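Local coordinates for bifunctional protein FolD (Thermus thermophilus, PDB 6V6Y) that probably oxidises 5,10-methylenetetrahydrofolate to the 5,10-methenyl form with NADP+ and then hydrolyses that product to 10-formyltetrahydrofolate, at residues A[79-85]-A[109-114]. Residues are numbered along the deposited sequence; the frame is centred on the assembly and turned at random.
Sequences IAALNAD and AIHPLK
Lys114 meets the C-terminal end of helix 72-84 with its ammonium group. Its side chain is extended beyond CG, and NZ donates to three backbone carbonyls: Leu82 O at 2.7 Å, Asn83 O at 2.8 Å and Asp85 O at 2.9 Å; a weak further bond goes to Val88 O. The bond to Leu82 lies in the carbonyl plane, but NZ sits above those of Asn83 and Asp85. The buried positive charge thus meets carbonyl oxygens at the negative end of the helix dipole, which would be expected to favour the protonated form. Asp85 OD1, 6.0 Å from Lys114 NZ, accepts instead from Glu87 N.

From the last turn of the helix, the Asn83 side-chain amide bridges the loop backbone on both sides of Ile110. ND2 gives a bond to Ala109 O (2.9 Å, 152° at the hydrogen) within its own amide plane, and OD1 receives His111 N at 2.9 Å from above that plane. Although CB is not aimed at the loop, CG anti to the carbonyl carbon (chi1 -78°) swings both amide ends onto its backbone.

Apolar contact is slight: Ile79 CG2 rests 4.1 Å from both Ala109 CB and Ile110 CG1.

The contact joins the loop after helix 103-109 to helix 72-84 in the catalytic domain, beside strand 90-93, whose Ile91 hydrogen-bonds to the Lys114 backbone and touches Leu82 and Asn83; Ile79 and Leu82 pack on strand 31-37.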
ATOM      1  N   ILE A  79     -14.192   7.386  21.764  1.00 46.05           N
ATOM      2  CA  ILE A  79     -12.832   7.193  21.262  1.00 45.45           C
ATOM      3  C   ILE A  79     -11.938   8.373  21.626  1.00 44.96           C
ATOM      4  O   ILE A  79     -10.781   8.191  22.027  1.00 45.99           O
ATOM      5  CB  ILE A  79     -12.854   6.949  19.738  1.00 48.56           C
ATOM      6  CG1 ILE A  79     -13.505   5.599  19.434  1.00 42.51           C
ATOM      7  CG2 ILE A  79     -11.441   7.027  19.161  1.00 45.18           C
ATOM      8  CD1 ILE A  79     -14.014   5.478  18.035  1.00 47.04           C
ATOM      9  N   ALA A  80     -12.444   9.604  21.479  1.00 49.22           N
ATOM     10  CA  ALA A  80     -11.646  10.768  21.859  1.00 49.18           C
ATOM     11  C   ALA A  80     -11.314  10.731  23.346  1.00 49.82           C
ATOM     12  O   ALA A  80     -10.175  11.012  23.746  1.00 48.73           O
ATOM     13  CB  ALA A  80     -12.383  12.060  21.510  1.00 48.30           C
ATOM     14  N   ALA A  81     -12.293  10.367  24.176  1.00 48.60           N
ATOM     15  CA  ALA A  81     -12.034  10.191  25.603  1.00 45.56           C
ATOM     16  C   ALA A  81     -10.937   9.160  25.839  1.00 51.41           C
ATOM     17  O   ALA A  81     -10.033   9.383  26.654  1.00 51.35           O
ATOM     18  CB  ALA A  81     -13.321   9.778  26.316  1.00 40.20           C
ATOM     19  N   LEU A  82     -10.986   8.026  25.116  1.00 49.20           N
ATOM     20  CA  LEU A  82      -9.962   6.996  25.284  1.00 46.40           C
ATOM     21  C   LEU A  82      -8.616   7.424  24.704  1.00 46.93           C
ATOM     22  O   LEU A  82      -7.566   7.029  25.232  1.00 47.03           O
ATOM     23  CB  LEU A  82     -10.424   5.683  24.650  1.00 44.98           C
ATOM     24  CG  LEU A  82     -11.682   5.024  25.202  1.00 46.84           C
ATOM     25  CD1 LEU A  82     -12.036   3.761  24.410  1.00 43.36           C
ATOM     26  CD2 LEU A  82     -11.513   4.705  26.690  1.00 46.97           C
ATOM     27  N   ASN A  83      -8.614   8.208  23.617  1.00 47.17           N
ATOM     28  CA  ASN A  83      -7.354   8.746  23.094  1.00 47.93           C
ATOM     29  C   ASN A  83      -6.630   9.569  24.148  1.00 50.92           C
ATOM     30  O   ASN A  83      -5.403   9.478  24.289  1.00 52.58           O
ATOM     31  CB  ASN A  83      -7.598   9.619  21.860  1.00 50.02           C
ATOM     32  CG  ASN A  83      -7.841   8.814  20.596  1.00 48.97           C
ATOM     33  OD1 ASN A  83      -7.418   7.652  20.471  1.00 48.21           O
ATOM     34  ND2 ASN A  83      -8.534   9.432  19.647  1.00 49.17           N
ATOM     35  N   ALA A  84      -7.373  10.388  24.896  1.00 51.68           N
ATOM     36  CA  ALA A  84      -6.763  11.235  25.916  1.00 54.26           C
ATOM     37  C   ALA A  84      -6.488  10.496  27.223  1.00 56.50           C
ATOM     38  O   ALA A  84      -5.653  10.957  28.014  1.00 58.86           O
ATOM     39  CB  ALA A  84      -7.652  12.452  26.184  1.00 54.00           C
ATOM     40  N   ASP A  85      -7.153   9.366  27.467  1.00 52.77           N
ATOM     41  CA  ASP A  85      -6.932   8.596  28.690  1.00 50.90           C
ATOM     42  C   ASP A  85      -5.532   8.000  28.655  1.00 57.29           C
ATOM     43  O   ASP A  85      -5.278   6.987  27.990  1.00 55.92           O
ATOM     44  CB  ASP A  85      -7.990   7.512  28.842  1.00 48.25           C
ATOM     45  CG  ASP A  85      -7.941   6.830  30.203  1.00 52.50           C
ATOM     46  OD1 ASP A  85      -6.846   6.740  30.820  1.00 52.23           O
ATOM     47  OD2 ASP A  85      -9.013   6.363  30.641  1.00 52.08           O
ATOM     48  N   ALA A 109     -10.573   8.109  13.660  1.00 48.48           N
ATOM     49  CA  ALA A 109     -10.619   8.819  14.939  1.00 50.96           C
ATOM     50  C   ALA A 109      -9.679   8.225  15.978  1.00 47.81           C
ATOM     51  O   ALA A 109      -9.266   8.938  16.896  1.00 48.51           O
ATOM     52  CB  ALA A 109     -12.039   8.825  15.500  1.00 47.48           C
ATOM     53  N   ILE A 110      -9.322   6.945  15.859  1.00 45.83           N
ATOM     54  CA  ILE A 110      -8.446   6.334  16.848  1.00 45.63           C
ATOM     55  C   ILE A 110      -7.055   6.924  16.708  1.00 48.57           C
ATOM     56  O   ILE A 110      -6.547   7.082  15.593  1.00 45.50           O
ATOM     57  CB  ILE A 110      -8.395   4.809  16.668  1.00 47.74           C
ATOM     58  CG1 ILE A 110      -9.803   4.211  16.667  1.00 48.92           C
ATOM     59  CG2 ILE A 110      -7.491   4.192  17.725  1.00 43.83           C
ATOM     60  CD1 ILE A 110      -9.859   2.796  16.123  1.00 43.40           C
ATOM     61  N   HIS A 111      -6.424   7.255  17.829  1.00 49.42           N
ATOM     62  CA  HIS A 111      -5.080   7.807  17.743  1.00 48.29           C
ATOM     63  C   HIS A 111      -4.116   6.761  17.182  1.00 50.92           C
ATOM     64  O   HIS A 111      -4.111   5.610  17.649  1.00 50.41           O
ATOM     65  CB  HIS A 111      -4.563   8.301  19.088  1.00 49.77           C
ATOM     66  CG  HIS A 111      -3.313   9.108  18.957  1.00 55.75           C
ATOM     67  ND1 HIS A 111      -2.056   8.540  18.984  1.00 57.19           N
ATOM     68  CD2 HIS A 111      -3.125  10.431  18.714  1.00 57.67           C
ATOM     69  CE1 HIS A 111      -1.147   9.484  18.804  1.00 59.67           C
ATOM     70  NE2 HIS A 111      -1.770  10.640  18.633  1.00 57.78           N
ATOM     71  N   PRO A 112      -3.272   7.124  16.213  1.00 54.21           N
ATOM     72  CA  PRO A 112      -2.426   6.112  15.560  1.00 49.59           C
ATOM     73  C   PRO A 112      -1.532   5.354  16.517  1.00 48.70           C
ATOM     74  O   PRO A 112      -1.191   4.193  16.248  1.00 50.61           O
ATOM     75  CB  PRO A 112      -1.607   6.940  14.555  1.00 53.25           C
ATOM     76  CG  PRO A 112      -2.379   8.213  14.380  1.00 50.47           C
ATOM     77  CD  PRO A 112      -3.042   8.481  15.674  1.00 50.43           C
ATOM     78  N   LEU A 113      -1.151   5.958  17.638  1.00 50.65           N
ATOM     79  CA  LEU A 113      -0.280   5.259  18.573  1.00 52.65           C
ATOM     80  C   LEU A 113      -1.025   4.243  19.427  1.00 47.07           C
ATOM     81  O   LEU A 113      -0.380   3.469  20.142  1.00 46.59           O
ATOM     82  CB  LEU A 113       0.436   6.263  19.479  1.00 55.67           C
ATOM     83  CG  LEU A 113       1.406   7.238  18.802  1.00 59.02           C
ATOM     84  CD1 LEU A 113       2.217   7.975  19.854  1.00 57.33           C
ATOM     85  CD2 LEU A 113       2.318   6.515  17.828  1.00 56.88           C
ATOM     86  N   LYS A 114      -2.354   4.248  19.383  1.00 43.69           N
ATOM     87  CA  LYS A 114      -3.176   3.284  20.096  1.00 46.15           C
ATOM     88  C   LYS A 114      -3.915   2.364  19.132  1.00 45.94           C
ATOM     89  O   LYS A 114      -4.751   1.556  19.556  1.00 43.95           O
ATOM     90  CB  LYS A 114      -4.159   4.020  21.012  1.00 45.43           C
ATOM     91  CG  LYS A 114      -3.483   4.874  22.107  1.00 48.48           C
ATOM     92  CD  LYS A 114      -4.527   5.611  22.944  1.00 49.13           C
ATOM     93  CE  LYS A 114      -3.906   6.539  24.012  1.00 52.28           C
ATOM     94  NZ  LYS A 114      -4.885   6.880  25.113  1.00 46.53           N
TER